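Local structure of 3-dehydroquinate dehydratase (Aquifex aeolicus, 2EGZ) at residues M172-R180 with F199-E207; A24-D32 with L54-S62. The protein probably catalyses the cis-dehydration of 3-dehydroquinate to 3-dehydroshikimate, the third step of the chorismate pathway to aromatic amino acids, through a Schiff-base intermediate. All coordinates share one frame; numbering follows the deposited sequence.

Contact 1 (M172-R180 with F199-E207); sequences MGDYGKISR and FAPGQIPLE
Arg180 meets Gly202 because its CG stands anti to the carbonyl carbon (chi1 -62°) and the chain then runs extended from CG to NE. That course carries NE to 3.0 Å from Gly202 O, a weak, strongly bent hydrogen bond with an N-H...O angle of 123°. Lys177, whose CG is anti to the backbone N (chi1 -166°), lays an equally extended chain across Gly202 to Ile204, with CG 3.4 Å from Gly202 O and CE pressed against Ile204 CG1 at a tight 3.4 Å. Ile204 CD1 reaches Arg180 CB, so the isoleucine touches the aliphatic parts of both basic residues. Here two loops of a TIM barrel come together, one leading from strand 168-172 into helix 179-182, the other into helix 206-217. The second bends at a type II turn from Ala200 to Gln203, in which Gly202, with positive phi, puts its bare CA 3.4 Å from Gly173 O. Water 1 joins both loops to the arginine: it donates to Pro201 O at 2.7 Å and accepts from Gly173 N and from Arg180 NH2, lying at the edge of the guanidinium and in its plane. Arg180 NH2 also bonds a tartrate, consistent with the role of Arg180 in binding 3-dehydroquinate. Gln203 OE1 takes two backbone bonds from the same face of its amide, from Phe199 N and Ala200 N.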
loop_
_atom_site.group_PDB
_atom_site.type_symbol
_atom_site.label_atom_id
_atom_site.label_comp_id
_atom_site.label_asym_id
_atom_site.label_seq_id
_atom_site.Cartn_x
_atom_site.Cartn_y
_atom_site.Cartn_z
ATOM N N MET B 172 -8.964 11.606 11.199
ATOM C CA MET B 172 -9.949 12.130 10.260
ATOM C C MET B 172 -11.369 11.739 10.663
ATOM O O MET B 172 -11.572 10.808 11.448
ATOM C CB MET B 172 -9.649 11.626 8.841
ATOM C CG MET B 172 -8.275 12.042 8.293
ATOM S SD MET B 172 -7.925 11.517 6.574
ATOM C CE MET B 172 -7.804 9.723 6.791
ATOM N N GLY B 173 -12.351 12.462 10.134
ATOM C CA GLY B 173 -13.734 12.155 10.453
ATOM C C GLY B 173 -14.283 13.025 11.562
ATOM O O GLY B 173 -13.538 13.771 12.197
ATOM N N ASP B 174 -15.585 12.929 11.807
ATOM C CA ASP B 174 -16.210 13.743 12.842
ATOM C C ASP B 174 -15.665 13.468 14.237
ATOM O O ASP B 174 -15.480 14.395 15.030
ATOM C CB ASP B 174 -17.735 13.564 12.830
ATOM C CG ASP B 174 -18.162 12.110 12.748
ATOM O OD1 ASP B 174 -17.576 11.269 13.463
ATOM O OD2 ASP B 174 -19.101 11.810 11.977
ATOM N N TYR B 175 -15.407 12.201 14.538
ATOM C CA TYR B 175 -14.877 11.824 15.844
ATOM C C TYR B 175 -13.519 12.460 16.125
ATOM O O TYR B 175 -13.248 12.891 17.246
ATOM C CB TYR B 175 -14.729 10.300 15.934
ATOM C CG TYR B 175 -16.018 9.554 16.198
ATOM C CD1 TYR B 175 -16.688 9.689 17.413
ATOM C CD2 TYR B 175 -16.558 8.700 15.242
ATOM C CE1 TYR B 175 -17.866 8.984 17.672
ATOM C CE2 TYR B 175 -17.733 7.993 15.487
ATOM C CZ TYR B 175 -18.381 8.140 16.703
ATOM O OH TYR B 175 -19.543 7.443 16.943
ATOM N N GLY B 176 -12.673 12.523 15.102
ATOM C CA GLY B 176 -11.333 13.055 15.288
ATOM C C GLY B 176 -11.096 14.551 15.215
ATOM O O GLY B 176 -9.957 14.991 15.359
ATOM N N LYS B 177 -12.147 15.335 15.006
ATOM C CA LYS B 177 -11.992 16.784 14.898
ATOM C C LYS B 177 -11.103 17.380 15.992
ATOM O O LYS B 177 -10.241 18.222 15.718
ATOM C CB LYS B 177 -13.368 17.461 14.915
ATOM C CG LYS B 177 -13.341 18.916 14.475
ATOM C CD LYS B 177 -14.752 19.469 14.288
ATOM C CE LYS B 177 -14.717 20.864 13.680
ATOM N NZ LYS B 177 -16.091 21.430 13.500
ATOM N N ILE B 178 -11.307 16.942 17.229
ATOM C CA ILE B 178 -10.524 17.451 18.347
ATOM C C ILE B 178 -9.018 17.211 18.180
ATOM O O ILE B 178 -8.205 17.975 18.708
ATOM C CB ILE B 178 -10.999 16.820 19.686
ATOM C CG1 ILE B 178 -10.259 17.452 20.866
ATOM C CG2 ILE B 178 -10.761 15.324 19.668
ATOM C CD1 ILE B 178 -10.421 18.956 20.957
ATOM N N SER B 179 -8.645 16.167 17.439
ATOM C CA SER B 179 -7.229 15.859 17.234
ATOM C C SER B 179 -6.527 16.957 16.437
ATOM O O SER B 179 -5.310 17.117 16.522
ATOM C CB SER B 179 -7.062 14.527 16.494
ATOM O OG SER B 179 -7.382 14.664 15.115
ATOM N N ARG B 180 -7.291 17.710 15.661
ATOM C CA ARG B 180 -6.703 18.774 14.854
ATOM C C ARG B 180 -6.219 19.927 15.724
ATOM O O ARG B 180 -5.320 20.679 15.338
ATOM C CB ARG B 180 -7.721 19.257 13.815
ATOM C CG ARG B 180 -8.114 18.153 12.836
ATOM C CD ARG B 180 -9.057 18.660 11.756
ATOM N NE ARG B 180 -9.452 17.584 10.850
ATOM C CZ ARG B 180 -8.731 17.161 9.816
ATOM N NH1 ARG B 180 -7.562 17.724 9.532
ATOM N NH2 ARG B 180 -9.176 16.164 9.069
ATOM N N PHE B 199 -15.856 21.082 4.039
ATOM C CA PHE B 199 -16.584 20.375 2.990
ATOM C C PHE B 199 -16.768 18.902 3.348
ATOM O O PHE B 199 -17.572 18.199 2.735
ATOM C CB PHE B 199 -15.842 20.503 1.661
ATOM N N ALA B 200 -16.014 18.441 4.340
ATOM C CA ALA B 200 -16.094 17.053 4.779
ATOM C C ALA B 200 -16.099 16.976 6.303
ATOM O O ALA B 200 -15.600 17.875 6.983
ATOM C CB ALA B 200 -14.923 16.260 4.219
ATOM N N PRO B 201 -16.669 15.898 6.859
ATOM C CA PRO B 201 -16.740 15.705 8.311
ATOM C C PRO B 201 -15.395 15.836 9.022
ATOM O O PRO B 201 -14.402 15.228 8.612
ATOM C CB PRO B 201 -17.321 14.298 8.440
ATOM C CG PRO B 201 -18.215 14.198 7.232
ATOM C CD PRO B 201 -17.343 14.793 6.149
ATOM N N GLY B 202 -15.371 16.639 10.081
ATOM C CA GLY B 202 -14.155 16.810 10.856
ATOM C C GLY B 202 -13.230 17.945 10.473
ATOM O O GLY B 202 -12.340 18.292 11.247
ATOM N N GLN B 203 -13.410 18.526 9.293
ATOM C CA GLN B 203 -12.536 19.617 8.882
ATOM C C GLN B 203 -12.813 20.879 9.682
ATOM O O GLN B 203 -13.921 21.086 10.186
ATOM C CB GLN B 203 -12.695 19.913 7.388
ATOM C CG GLN B 203 -12.434 18.717 6.493
ATOM C CD GLN B 203 -12.459 19.081 5.018
ATOM O OE1 GLN B 203 -13.242 19.929 4.590
ATOM N NE2 GLN B 203 -11.612 18.425 4.231
ATOM N N ILE B 204 -11.792 21.721 9.797
ATOM C CA ILE B 204 -11.900 22.976 10.523
ATOM C C ILE B 204 -11.403 24.111 9.637
ATOM O O ILE B 204 -10.325 24.020 9.056
ATOM C CB ILE B 204 -11.048 22.955 11.806
ATOM C CG1 ILE B 204 -11.562 21.871 12.754
ATOM C CG2 ILE B 204 -11.077 24.329 12.471
ATOM C CD1 ILE B 204 -10.790 21.785 14.051
ATOM N N PRO B 205 -12.193 25.189 9.510
ATOM C CA PRO B 205 -11.798 26.333 8.681
ATOM C C PRO B 205 -10.553 27.042 9.214
ATOM O O PRO B 205 -10.364 27.169 10.422
ATOM C CB PRO B 205 -13.032 27.233 8.721
ATOM C CG PRO B 205 -14.161 26.242 8.863
ATOM C CD PRO B 205 -13.608 25.295 9.908
ATOM N N LEU B 206 -9.715 27.506 8.296
ATOM C CA LEU B 206 -8.485 28.205 8.643
ATOM C C LEU B 206 -8.681 29.312 9.676
ATOM O O LEU B 206 -7.947 29.385 10.663
ATOM C CB LEU B 206 -7.856 28.786 7.376
ATOM C CG LEU B 206 -6.676 29.747 7.529
ATOM C CD1 LEU B 206 -5.545 29.093 8.314
ATOM C CD2 LEU B 206 -6.193 30.152 6.148
ATOM N N GLU B 207 -9.664 30.179 9.453
ATOM C CA GLU B 207 -9.914 31.279 10.376
ATOM C C GLU B 207 -10.188 30.801 11.792
ATOM O O GLU B 207 -9.709 31.395 12.755
ATOM C CB GLU B 207 -11.093 32.131 9.897
ATOM C CG GLU B 207 -10.831 32.883 8.606
ATOM C CD GLU B 207 -11.963 33.828 8.248
ATOM O OE1 GLU B 207 -13.113 33.359 8.119
ATOM O OE2 GLU B 207 -11.700 35.040 8.096
HETATM O O HOH W 1 -11.779 14.771 8.547
#

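Contact 2 (A24-D32 with L54-S62); sequences ADIVELRVD and LKTILTIRS
Arg30 and Arg61 stack their guanidinium groups at and just beyond the C-terminal ends of two neighbouring parallel strands, centres 3.8 Å apart and planes at 27°. From CB, the Arg30 chain bends at both chi2 and chi3. Its CD rests against Thr59 CG2 at 3.7 Å, the two side chains running alongside each other. NE points in the guanidinium plane at Asp32 OD1, on the syn lone pair of that oxygen, while NH2 forms a salt bridge with Asp32 OD2 at 2.8 Å. CZ and NH1 face Arg61 NH2, which sits over one face toward the rim, and the NH2 of Arg30 also approaches Arg61 CB. The side-on grip on Asp32 thus fixes the rotation of the group, and the carboxylate probably offsets part of the charge gathered here. With an alanine in place of Arg30, Asp32 would probably lose its charged mate, keeping across this contact a weak bond from Arg61 N to OD1, and Arg61 the flat group it stacks on. Next along this face, Glu28, its CG anti to the backbone N (chi1 173°), stretches to Thr59, whose OG1 donates to Glu28 OE2 at 2.6 Å from the anti side, 20° out of the carboxylate plane. Toward the start of the strands, Ile26 CG2 packs on Ile57 CG1 at 3.6 Å. On the opposite face, Leu29 and Thr56 touch helix 39-51, whereas Leu58 meets helix 73-80. Backbone bonds alternate from Lys55 N to Asp25 O through to Val31 N to Thr59 O. Arg61 NH1 is held by Glu65 O and NH2 by a tartrate. Strand 26-30, helix 39-51 and strand 55-59 form a beta-alpha-beta unit of a TIM barrel; Arg61, which binds 3-dehydroquinate, follows strand 55-59, and Glu28, Leu29 and Arg30 are predicted to bind it too.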
loop_
_atom_site.group_PDB
_atom_site.type_symbol
_atom_site.label_atom_id
_atom_site.label_comp_id
_atom_site.label_asym_id
_atom_site.label_seq_id
_atom_site.Cartn_x
_atom_site.Cartn_y
_atom_site.Cartn_z
ATOM N N ALA B 24 -2.904 31.328 7.354
ATOM C CA ALA B 24 -2.216 30.079 7.053
ATOM C C ALA B 24 -0.710 30.317 7.104
ATOM O O ALA B 24 -0.235 31.381 6.707
ATOM C CB ALA B 24 -2.613 29.576 5.675
ATOM N N ASP B 25 0.034 29.334 7.600
ATOM C CA ASP B 25 1.492 29.449 7.670
ATOM C C ASP B 25 2.050 28.715 6.468
ATOM O O ASP B 25 3.111 29.059 5.941
ATOM C CB ASP B 25 2.036 28.764 8.926
ATOM C CG ASP B 25 1.537 29.392 10.199
ATOM O OD1 ASP B 25 1.883 30.566 10.443
ATOM O OD2 ASP B 25 0.802 28.714 10.956
ATOM N N ILE B 26 1.312 27.694 6.048
ATOM C CA ILE B 26 1.724 26.844 4.945
ATOM C C ILE B 26 0.615 26.562 3.943
ATOM O O ILE B 26 -0.551 26.454 4.309
ATOM C CB ILE B 26 2.184 25.469 5.477
ATOM C CG1 ILE B 26 3.356 25.640 6.441
ATOM C CG2 ILE B 26 2.539 24.552 4.324
ATOM C CD1 ILE B 26 3.691 24.368 7.188
ATOM N N VAL B 27 0.993 26.444 2.675
ATOM C CA VAL B 27 0.047 26.076 1.633
ATOM C C VAL B 27 0.556 24.741 1.107
ATOM O O VAL B 27 1.717 24.620 0.707
ATOM C CB VAL B 27 0.005 27.088 0.455
ATOM C CG1 VAL B 27 -0.686 26.452 -0.753
ATOM C CG2 VAL B 27 -0.757 28.338 0.867
ATOM N N GLU B 28 -0.294 23.725 1.141
ATOM C CA GLU B 28 0.104 22.428 0.623
ATOM C C GLU B 28 -0.391 22.316 -0.811
ATOM O O GLU B 28 -1.599 22.322 -1.057
ATOM C CB GLU B 28 -0.497 21.283 1.440
ATOM C CG GLU B 28 -0.234 19.913 0.805
ATOM C CD GLU B 28 -0.824 18.758 1.592
ATOM O OE1 GLU B 28 -1.966 18.893 2.072
ATOM O OE2 GLU B 28 -0.153 17.708 1.714
ATOM N N LEU B 29 0.533 22.226 -1.757
ATOM C CA LEU B 29 0.136 22.092 -3.148
ATOM C C LEU B 29 -0.163 20.625 -3.409
ATOM O O LEU B 29 0.736 19.788 -3.395
ATOM C CB LEU B 29 1.246 22.571 -4.094
ATOM C CG LEU B 29 1.446 24.079 -4.279
ATOM C CD1 LEU B 29 1.837 24.711 -2.959
ATOM C CD2 LEU B 29 2.527 24.329 -5.322
ATOM N N ARG B 30 -1.440 20.314 -3.605
ATOM C CA ARG B 30 -1.847 18.946 -3.892
ATOM C C ARG B 30 -1.781 18.813 -5.407
ATOM O O ARG B 30 -2.793 18.929 -6.099
ATOM C CB ARG B 30 -3.271 18.693 -3.388
ATOM C CG ARG B 30 -3.374 18.521 -1.874
ATOM C CD ARG B 30 -2.629 17.271 -1.417
ATOM N NE ARG B 30 -3.174 16.066 -2.043
ATOM C CZ ARG B 30 -4.201 15.368 -1.567
ATOM N NH1 ARG B 30 -4.801 15.745 -0.445
ATOM N NH2 ARG B 30 -4.643 14.306 -2.227
ATOM N N VAL B 31 -0.573 18.580 -5.910
ATOM C CA VAL B 31 -0.344 18.463 -7.342
ATOM C C VAL B 31 -1.161 17.351 -7.991
ATOM O O VAL B 31 -1.406 17.383 -9.196
ATOM C CB VAL B 31 1.148 18.247 -7.641
ATOM C CG1 VAL B 31 1.388 18.255 -9.146
ATOM C CG2 VAL B 31 1.968 19.341 -6.968
ATOM N N ASP B 32 -1.588 16.373 -7.201
ATOM C CA ASP B 32 -2.392 15.281 -7.739
ATOM C C ASP B 32 -3.778 15.787 -8.140
ATOM O O ASP B 32 -4.513 15.111 -8.861
ATOM C CB ASP B 32 -2.530 14.158 -6.706
ATOM C CG ASP B 32 -2.971 14.667 -5.350
ATOM O OD1 ASP B 32 -2.182 15.394 -4.708
ATOM O OD2 ASP B 32 -4.104 14.349 -4.929
ATOM N N LEU B 54 4.562 32.703 2.552
ATOM C CA LEU B 54 4.158 31.445 3.179
ATOM C C LEU B 54 5.060 30.294 2.774
ATOM O O LEU B 54 5.726 30.356 1.742
ATOM C CB LEU B 54 2.714 31.100 2.809
ATOM C CG LEU B 54 1.631 31.710 3.703
ATOM C CD1 LEU B 54 1.715 33.232 3.660
ATOM C CD2 LEU B 54 0.261 31.219 3.250
ATOM N N LYS B 55 5.091 29.249 3.596
ATOM C CA LYS B 55 5.895 28.075 3.288
ATOM C C LYS B 55 5.058 27.102 2.477
ATOM O O LYS B 55 3.834 27.212 2.440
ATOM C CB LYS B 55 6.382 27.398 4.566
ATOM C CG LYS B 55 7.510 28.152 5.244
ATOM C CD LYS B 55 7.960 27.438 6.502
ATOM C CE LYS B 55 9.155 28.133 7.129
ATOM N NZ LYS B 55 10.331 28.117 6.216
ATOM N N THR B 56 5.721 26.147 1.836
ATOM C CA THR B 56 5.032 25.176 1.004
ATOM C C THR B 56 5.308 23.731 1.371
ATOM O O THR B 56 6.347 23.402 1.942
ATOM C CB THR B 56 5.446 25.307 -0.473
ATOM O OG1 THR B 56 6.857 25.060 -0.589
ATOM C CG2 THR B 56 5.130 26.691 -1.003
ATOM N N ILE B 57 4.343 22.879 1.043
ATOM C CA ILE B 57 4.467 21.440 1.209
ATOM C C ILE B 57 4.181 20.946 -0.203
ATOM O O ILE B 57 3.123 21.237 -0.768
ATOM C CB ILE B 57 3.409 20.824 2.155
ATOM C CG1 ILE B 57 3.682 21.221 3.607
ATOM C CG2 ILE B 57 3.461 19.300 2.050
ATOM C CD1 ILE B 57 2.593 20.773 4.569
ATOM N N LEU B 58 5.138 20.235 -0.782
ATOM C CA LEU B 58 4.980 19.693 -2.125
ATOM C C LEU B 58 4.428 18.280 -1.987
ATOM O O LEU B 58 5.133 17.379 -1.530
ATOM C CB LEU B 58 6.333 19.656 -2.843
ATOM C CG LEU B 58 6.378 18.969 -4.214
ATOM C CD1 LEU B 58 5.512 19.733 -5.208
ATOM C CD2 LEU B 58 7.820 18.905 -4.703
ATOM N N THR B 59 3.165 18.100 -2.365
ATOM C CA THR B 59 2.513 16.800 -2.289
ATOM C C THR B 59 2.003 16.373 -3.656
ATOM O O THR B 59 1.395 17.158 -4.377
ATOM C CB THR B 59 1.307 16.815 -1.326
ATOM O OG1 THR B 59 1.758 17.084 0.006
ATOM C CG2 THR B 59 0.592 15.465 -1.342
ATOM N N ILE B 60 2.264 15.121 -4.003
ATOM C CA ILE B 60 1.809 14.561 -5.272
ATOM C C ILE B 60 1.302 13.190 -4.860
ATOM O O ILE B 60 1.893 12.166 -5.195
ATOM C CB ILE B 60 2.972 14.407 -6.263
ATOM C CG1 ILE B 60 3.785 15.702 -6.316
ATOM C CG2 ILE B 60 2.421 14.091 -7.653
ATOM C CD1 ILE B 60 5.048 15.604 -7.148
ATOM N N ARG B 61 0.203 13.192 -4.113
ATOM C CA ARG B 61 -0.386 11.972 -3.573
ATOM C C ARG B 61 -0.571 10.812 -4.540
ATOM O O ARG B 61 -1.155 10.964 -5.612
ATOM C CB ARG B 61 -1.732 12.288 -2.915
ATOM C CG ARG B 61 -2.229 11.181 -2.000
ATOM C CD ARG B 61 -1.412 11.123 -0.717
ATOM N NE ARG B 61 -1.561 12.349 0.061
ATOM C CZ ARG B 61 -2.684 12.715 0.678
ATOM N NH1 ARG B 61 -3.770 11.950 0.622
ATOM N NH2 ARG B 61 -2.728 13.860 1.343
ATOM N N SER B 62 -0.075 9.645 -4.139
ATOM C CA SER B 62 -0.202 8.444 -4.952
ATOM C C SER B 62 -1.670 8.024 -4.934
ATOM O O SER B 62 -2.387 8.273 -3.962
ATOM C CB SER B 62 0.673 7.322 -4.386
ATOM O OG SER B 62 0.315 7.004 -3.052
#

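Contact 1 and contact 2 belong to one barrel, their centres about 18 Å apart, and each supplies an arginine that experiment places in the 3-dehydroquinate site. Arg180 of contact 1 and Arg61 of contact 2 both hydrogen-bond tartrate, probably from the crystallisation liquor, consistent with a shared pocket, since such molecules often mark one. Between side chains, the Schiff-base residue Lys142 lies about 8 Å from Arg180 and about 4 Å from Glu28, while His116, the proton donor/acceptor, is about 3 Å from Arg61. The contacts also touch directly, Leu206 CD1 packing 3.6 Å from Ala24 N.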